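Local coordinates for protein fusolin (Anomala cuprea entomopoxvirus, PDB 4YN1) that forms the crystalline spindles that enhance viral virulence, and probably acts on chitin as a member of the lytic polysaccharide monooxygenase family, at residues N15-F20 and N28-M33; C34-Q39 and M111-S116. All coordinates share one frame; numbering follows the deposited sequence.

Contact 1: N15-F20 and N28-M33; sequences NVQGGF and NIPDPM. With EDO (1,2-ethanediol), chain D.
Asp31, whose CB is touched across the contact by Gln17 OE1 at 3.3 Å, has both carboxylate oxygens gripped. OD1 accepts from O2 of the ethanediol at 2.8 Å and forms a salt bridge with Arg13, which would probably favour the charged carboxylate. CG lies anti to the backbone N (chi1 -175°) and beside the carbonyl carbon, which sets OD2 near the first amides of helix 32-47: OD2 accepts a weak bond from Met33 N at 3.1 Å and another bond from Cys34 N. The Gln17 amide, carried on a chain extended beyond CG, is turned steeply to this carboxylate, planes 75° apart. Gln17 OE1 also receives a hydrogen bond of 2.7 Å from a water that in turn accepts from Asp31 N, so one solvent molecule joins the end of helix 10-17 to the start of helix 32-47. A second bridge lies at the other end of the contact, where a water donates to Gly19 O at 2.7 Å and accepts from Asn28 N. No direct hydrogen bond crosses between 15-20 and 28-33; the polar link is made by these waters. Gly18 leaves the helix with positive phi, and Gly19, likewise positive, turns its CA to Asn28 O in a CA-H...O contact of 3.5 Å. Pro30 CD rests 3.6 Å from Gly18 O. The apolar part is small: Ile29 CD1 meets Phe20 CB at 3.6 Å, while chi1 of 63° carries the Phe20 ring off toward Phe63, its edge receiving Asn15 O in plane. In the helical region that follows strand 2-6 of this monooxygenase-family domain, the contact thus pairs an N-cap aspartate opening helix 32-47 with a loop after helix 10-17 that starts at a positive-phi glycine, the two joined by two bridging waters.

Contact 2: C34-Q39 and M111-S116; sequences CRAAYQ and MDIVGS. With EDO (1,2-ethanediol), chain D.
Ile113 and Met111 pack against Ala36 and Ala37, the small-residue face of helix 32-47, in a helix-on-loop contact that joins this helix to the loop preceding strand 120-123 of the monooxygenase-family domain. The interaction is apolar, burying 188 Å² over both sides, and no hydrogen bond crosses it. Ile113 makes the shortest contact: with CG1 between its backbone N and carbonyl carbon (chi1 66°) and the chain then extended, CD1 is delivered to Ala36 CB at 3.6 Å and to Ala37 N at 3.7 Å, one methyl touching two successive helix residues. The Met111 side chain starts out away from the helix but folds back at chi2 (-66°), leaving SD 4.3 Å from Ala37 CB, a loose contact; helices 10-17 and 52-64 also touch this side chain. The backbones approach most closely where Ala37 CA lies 5.4 Å from Met111 CA. Polar groups of the loop are served from elsewhere: Met111 O accepts from Arg10, Asp112 OD1 from Cys93 N and Ile113 O from Trp117 NE1. At the last residue of 111-116, Ser116 meets the ethanediol, where OG accepts a hydrogen bond of 2.8 Å from its atom O1.

How the contacts relate
Helix 32-47 is common to both contacts, whose centres lie 11 Å apart: contact 1 holds its N-cap and first residues, contact 2 the turn or so that follows. Direct touches join them. Among these, Arg35 NH1 probably donates to Ile29 O at 2.9 Å, and Ile29 CD1 packs on Tyr38 CB at 3.4 Å, on a face of the helix turned from 111-116. Met33 CG, 3.6 Å from Ser116 O, ties contact 1 to the 111-116 side. Cys34, first residue of contact 2, is disulfide-bonded to Cys14, directly before segment 15-20. One ethanediol, probably from the crystallisation liquor, spans the two through Asp31 OD1 and Ser116 OG. None of the glycan-pocket residues, such as Arg78 and Asn175, belongs to either contact.

Contact 1: N15-F20 and N28-M33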
loop_
_atom_site.group_PDB
_atom_site.type_symbol
_atom_site.label_atom_id
_atom_site.label_comp_id
_atom_site.label_asym_id
_atom_site.label_seq_id
_atom_site.Cartn_x
_atom_site.Cartn_y
_atom_site.Cartn_z
ATOM N N ASN A 15 1.234 -1.668 -11.195
ATOM C CA ASN A 15 0.859 -2.624 -12.236
ATOM C C ASN A 15 -0.068 -1.998 -13.264
ATOM O O ASN A 15 0.166 -2.142 -14.457
ATOM C CB ASN A 15 0.219 -3.872 -11.613
ATOM C CG ASN A 15 0.181 -5.039 -12.598
ATOM O OD1 ASN A 15 1.011 -5.176 -13.484
ATOM N ND2 ASN A 15 -0.726 -5.910 -12.463
ATOM N N VAL A 16 -1.098 -1.291 -12.806
ATOM C CA VAL A 16 -2.088 -0.631 -13.670
ATOM C C VAL A 16 -1.480 0.399 -14.638
ATOM O O VAL A 16 -1.907 0.495 -15.792
ATOM C CB VAL A 16 -3.202 -0.008 -12.767
ATOM C CG1 VAL A 16 -3.984 1.085 -13.475
ATOM C CG2 VAL A 16 -4.124 -1.110 -12.294
ATOM N N GLN A 17 -0.518 1.183 -14.164
ATOM C CA GLN A 17 0.117 2.195 -15.005
ATOM C C GLN A 17 0.978 1.606 -16.115
ATOM O O GLN A 17 1.275 2.303 -17.074
ATOM C CB GLN A 17 0.887 3.173 -14.150
ATOM C CG GLN A 17 -0.047 3.970 -13.282
ATOM C CD GLN A 17 0.635 5.156 -12.694
ATOM O OE1 GLN A 17 1.852 5.288 -12.758
ATOM N NE2 GLN A 17 -0.138 6.046 -12.106
ATOM N N GLY A 18 1.418 0.363 -15.946
ATOM C CA GLY A 18 2.149 -0.363 -16.961
ATOM C C GLY A 18 3.493 0.210 -17.318
ATOM O O GLY A 18 4.182 0.813 -16.479
ATOM N N GLY A 19 3.889 -0.065 -18.550
ATOM C CA GLY A 19 5.145 0.402 -19.118
ATOM C C GLY A 19 6.358 -0.398 -18.722
ATOM O O GLY A 19 7.450 -0.128 -19.215
ATOM N N PHE A 20 6.175 -1.437 -17.919
ATOM C CA PHE A 20 7.259 -2.213 -17.346
ATOM C C PHE A 20 7.622 -3.468 -18.148
ATOM O O PHE A 20 8.542 -4.148 -17.757
ATOM C CB PHE A 20 6.926 -2.606 -15.886
ATOM C CG PHE A 20 5.729 -3.500 -15.663
ATOM C CD1 PHE A 20 4.458 -2.964 -15.495
ATOM C CD2 PHE A 20 5.870 -4.871 -15.621
ATOM C CE1 PHE A 20 3.353 -3.795 -15.300
ATOM C CE2 PHE A 20 4.751 -5.705 -15.493
ATOM C CZ PHE A 20 3.505 -5.158 -15.347
ATOM N N ASN A 28 10.259 2.731 -19.577
ATOM C CA ASN A 28 8.938 3.164 -20.017
ATOM C C ASN A 28 7.933 3.247 -18.854
ATOM O O ASN A 28 6.765 3.496 -19.110
ATOM C CB ASN A 28 8.399 2.259 -21.134
ATOM C CG ASN A 28 8.764 2.703 -22.530
ATOM O OD1 ASN A 28 9.252 3.807 -22.761
ATOM N ND2 ASN A 28 8.501 1.852 -23.500
ATOM N N ILE A 29 8.373 3.029 -17.597
ATOM C CA ILE A 29 7.491 3.106 -16.412
ATOM C C ILE A 29 7.267 4.590 -16.151
ATOM O O ILE A 29 8.232 5.302 -15.870
ATOM C CB ILE A 29 8.091 2.361 -15.205
ATOM C CG1 ILE A 29 8.197 0.845 -15.515
ATOM C CG2 ILE A 29 7.219 2.607 -13.984
ATOM C CD1 ILE A 29 8.978 0.053 -14.503
ATOM N N PRO A 30 6.010 5.074 -16.193
ATOM C CA PRO A 30 5.799 6.523 -16.105
ATOM C C PRO A 30 5.969 7.151 -14.731
ATOM O O PRO A 30 6.425 8.279 -14.661
ATOM C CB PRO A 30 4.403 6.714 -16.686
ATOM C CG PRO A 30 3.706 5.411 -16.439
ATOM C CD PRO A 30 4.757 4.360 -16.512
ATOM N N ASP A 31 5.552 6.480 -13.671
ATOM C CA ASP A 31 5.658 7.067 -12.338
ATOM C C ASP A 31 7.048 6.914 -11.816
ATOM O O ASP A 31 7.554 5.800 -11.774
ATOM C CB ASP A 31 4.684 6.411 -11.385
ATOM C CG ASP A 31 4.678 7.065 -10.038
ATOM O OD1 ASP A 31 4.170 8.207 -9.939
ATOM O OD2 ASP A 31 5.120 6.417 -9.065
ATOM N N PRO A 32 7.654 8.010 -11.312
ATOM C CA PRO A 32 9.023 7.924 -10.775
ATOM C C PRO A 32 9.208 6.920 -9.640
ATOM O O PRO A 32 10.234 6.243 -9.587
ATOM C CB PRO A 32 9.278 9.352 -10.264
ATOM C CG PRO A 32 8.439 10.186 -11.113
ATOM C CD PRO A 32 7.194 9.408 -11.355
ATOM N N MET A 33 8.229 6.788 -8.737
ATOM C CA MET A 33 8.412 5.861 -7.615
ATOM C C MET A 33 8.218 4.423 -8.083
ATOM O O MET A 33 8.996 3.568 -7.696
ATOM C CB MET A 33 7.471 6.192 -6.434
ATOM C CG MET A 33 7.847 7.425 -5.698
ATOM S SD MET A 33 9.483 7.452 -4.981
ATOM C CE MET A 33 9.361 6.144 -3.743
HETATM C C1 EDO D . 6.575 11.370 -7.028
HETATM O O1 EDO D . 7.856 10.820 -6.988
HETATM C C2 EDO D . 5.738 10.658 -8.131
HETATM O O2 EDO D . 5.946 9.248 -8.064
HETATM O O HOH W 1 4.128 3.983 -13.172
HETATM O O HOH W 2 10.143 -0.188 -19.197
#

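Contact 2: C34-Q39 and M111-S116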
loop_
_atom_site.group_PDB
_atom_site.type_symbol
_atom_site.label_atom_id
_atom_site.label_comp_id
_atom_site.label_asym_id
_atom_site.label_seq_id
_atom_site.Cartn_x
_atom_site.Cartn_y
_atom_site.Cartn_z
ATOM N N CYS A 34 7.245 4.155 -8.962
ATOM C CA CYS A 34 7.098 2.797 -9.508
ATOM C C CYS A 34 8.356 2.404 -10.278
ATOM O O CYS A 34 8.821 1.245 -10.201
ATOM C CB CYS A 34 5.868 2.674 -10.395
ATOM S SG CYS A 34 4.303 2.866 -9.510
ATOM N N ARG A 35 8.904 3.368 -11.022
ATOM C CA ARG A 35 10.137 3.127 -11.811
ATOM C C ARG A 35 11.304 2.814 -10.903
ATOM O O ARG A 35 12.059 1.873 -11.156
ATOM C CB ARG A 35 10.437 4.329 -12.731
ATOM C CG ARG A 35 11.552 4.036 -13.705
ATOM C CD ARG A 35 11.661 5.114 -14.801
ATOM N NE ARG A 35 11.920 6.462 -14.254
ATOM C CZ ARG A 35 11.067 7.487 -14.210
ATOM N NH1 ARG A 35 9.829 7.362 -14.678
ATOM N NH2 ARG A 35 11.451 8.654 -13.710
ATOM N N ALA A 36 11.413 3.552 -9.790
ATOM C CA ALA A 36 12.445 3.284 -8.793
ATOM C C ALA A 36 12.297 1.897 -8.161
ATOM O O ALA A 36 13.294 1.196 -7.978
ATOM C CB ALA A 36 12.425 4.360 -7.723
ATOM N N ALA A 37 11.073 1.481 -7.850
ATOM C CA ALA A 37 10.812 0.140 -7.325
ATOM C C ALA A 37 11.310 -0.926 -8.282
ATOM O O ALA A 37 12.003 -1.844 -7.871
ATOM C CB ALA A 37 9.336 -0.057 -7.066
ATOM N N TYR A 38 10.935 -0.812 -9.546
ATOM C CA TYR A 38 11.324 -1.769 -10.587
ATOM C C TYR A 38 12.852 -1.826 -10.710
ATOM O O TYR A 38 13.473 -2.891 -10.649
ATOM C CB TYR A 38 10.724 -1.317 -11.908
ATOM C CG TYR A 38 11.032 -2.253 -13.046
ATOM C CD1 TYR A 38 12.228 -2.161 -13.749
ATOM C CD2 TYR A 38 10.120 -3.217 -13.444
ATOM C CE1 TYR A 38 12.522 -3.041 -14.793
ATOM C CE2 TYR A 38 10.366 -4.037 -14.542
ATOM C CZ TYR A 38 11.586 -3.979 -15.186
ATOM O OH TYR A 38 11.821 -4.857 -16.224
ATOM N N GLN A 39 13.445 -0.644 -10.852
ATOM C CA GLN A 39 14.874 -0.520 -11.038
ATOM C C GLN A 39 15.679 -1.002 -9.864
ATOM O O GLN A 39 16.737 -1.576 -10.066
ATOM C CB GLN A 39 15.230 0.883 -11.478
ATOM C CG GLN A 39 14.749 1.102 -12.901
ATOM C CD GLN A 39 15.046 2.460 -13.451
ATOM O OE1 GLN A 39 15.294 3.415 -12.714
ATOM N NE2 GLN A 39 14.951 2.588 -14.770
ATOM N N MET A 111 8.979 -2.432 -3.782
ATOM C CA MET A 111 7.759 -1.746 -3.313
ATOM C C MET A 111 7.866 -1.202 -1.890
ATOM O O MET A 111 6.976 -0.491 -1.436
ATOM C CB MET A 111 6.547 -2.682 -3.395
ATOM C CG MET A 111 6.176 -2.993 -4.789
ATOM S SD MET A 111 5.567 -1.557 -5.737
ATOM C CE MET A 111 5.492 -2.291 -7.338
ATOM N N ASP A 112 8.922 -1.519 -1.187
ATOM C CA ASP A 112 9.101 -1.048 0.165
ATOM C C ASP A 112 10.149 0.069 0.244
ATOM O O ASP A 112 10.598 0.425 1.338
ATOM C CB ASP A 112 9.487 -2.240 1.039
ATOM C CG ASP A 112 9.076 -2.132 2.484
ATOM O OD1 ASP A 112 7.854 -1.938 2.755
ATOM O OD2 ASP A 112 9.933 -2.351 3.346
ATOM N N ILE A 113 10.560 0.633 -0.901
ATOM C CA ILE A 113 11.481 1.741 -0.853
ATOM C C ILE A 113 10.757 2.960 -0.196
ATOM O O ILE A 113 9.534 3.154 -0.297
ATOM C CB ILE A 113 12.122 2.090 -2.237
ATOM C CG1 ILE A 113 11.074 2.607 -3.235
ATOM C CG2 ILE A 113 12.969 0.927 -2.784
ATOM C CD1 ILE A 113 11.582 3.095 -4.512
ATOM N N VAL A 114 11.539 3.806 0.427
ATOM C CA VAL A 114 11.016 4.993 1.086
ATOM C C VAL A 114 10.965 6.133 0.060
ATOM O O VAL A 114 11.826 6.226 -0.810
ATOM C CB VAL A 114 11.988 5.300 2.268
ATOM C CG1 VAL A 114 11.902 6.738 2.721
ATOM C CG2 VAL A 114 11.792 4.324 3.408
ATOM N N GLY A 115 10.011 7.028 0.193
ATOM C CA GLY A 115 9.937 8.179 -0.694
ATOM C C GLY A 115 8.533 8.655 -0.924
ATOM O O GLY A 115 7.612 8.208 -0.256
ATOM N N SER A 116 8.372 9.537 -1.906
ATOM C CA SER A 116 7.117 10.244 -2.203
ATOM C C SER A 116 6.120 9.411 -2.987
ATOM O O SER A 116 5.664 9.815 -4.040
ATOM C CB SER A 116 7.431 11.552 -2.921
ATOM O OG SER A 116 8.020 11.349 -4.199
HETATM C C1 EDO D . 6.575 11.370 -7.028
HETATM O O1 EDO D . 7.856 10.820 -6.988
HETATM C C2 EDO D . 5.738 10.658 -8.131
HETATM O O2 EDO D . 5.946 9.248 -8.064
#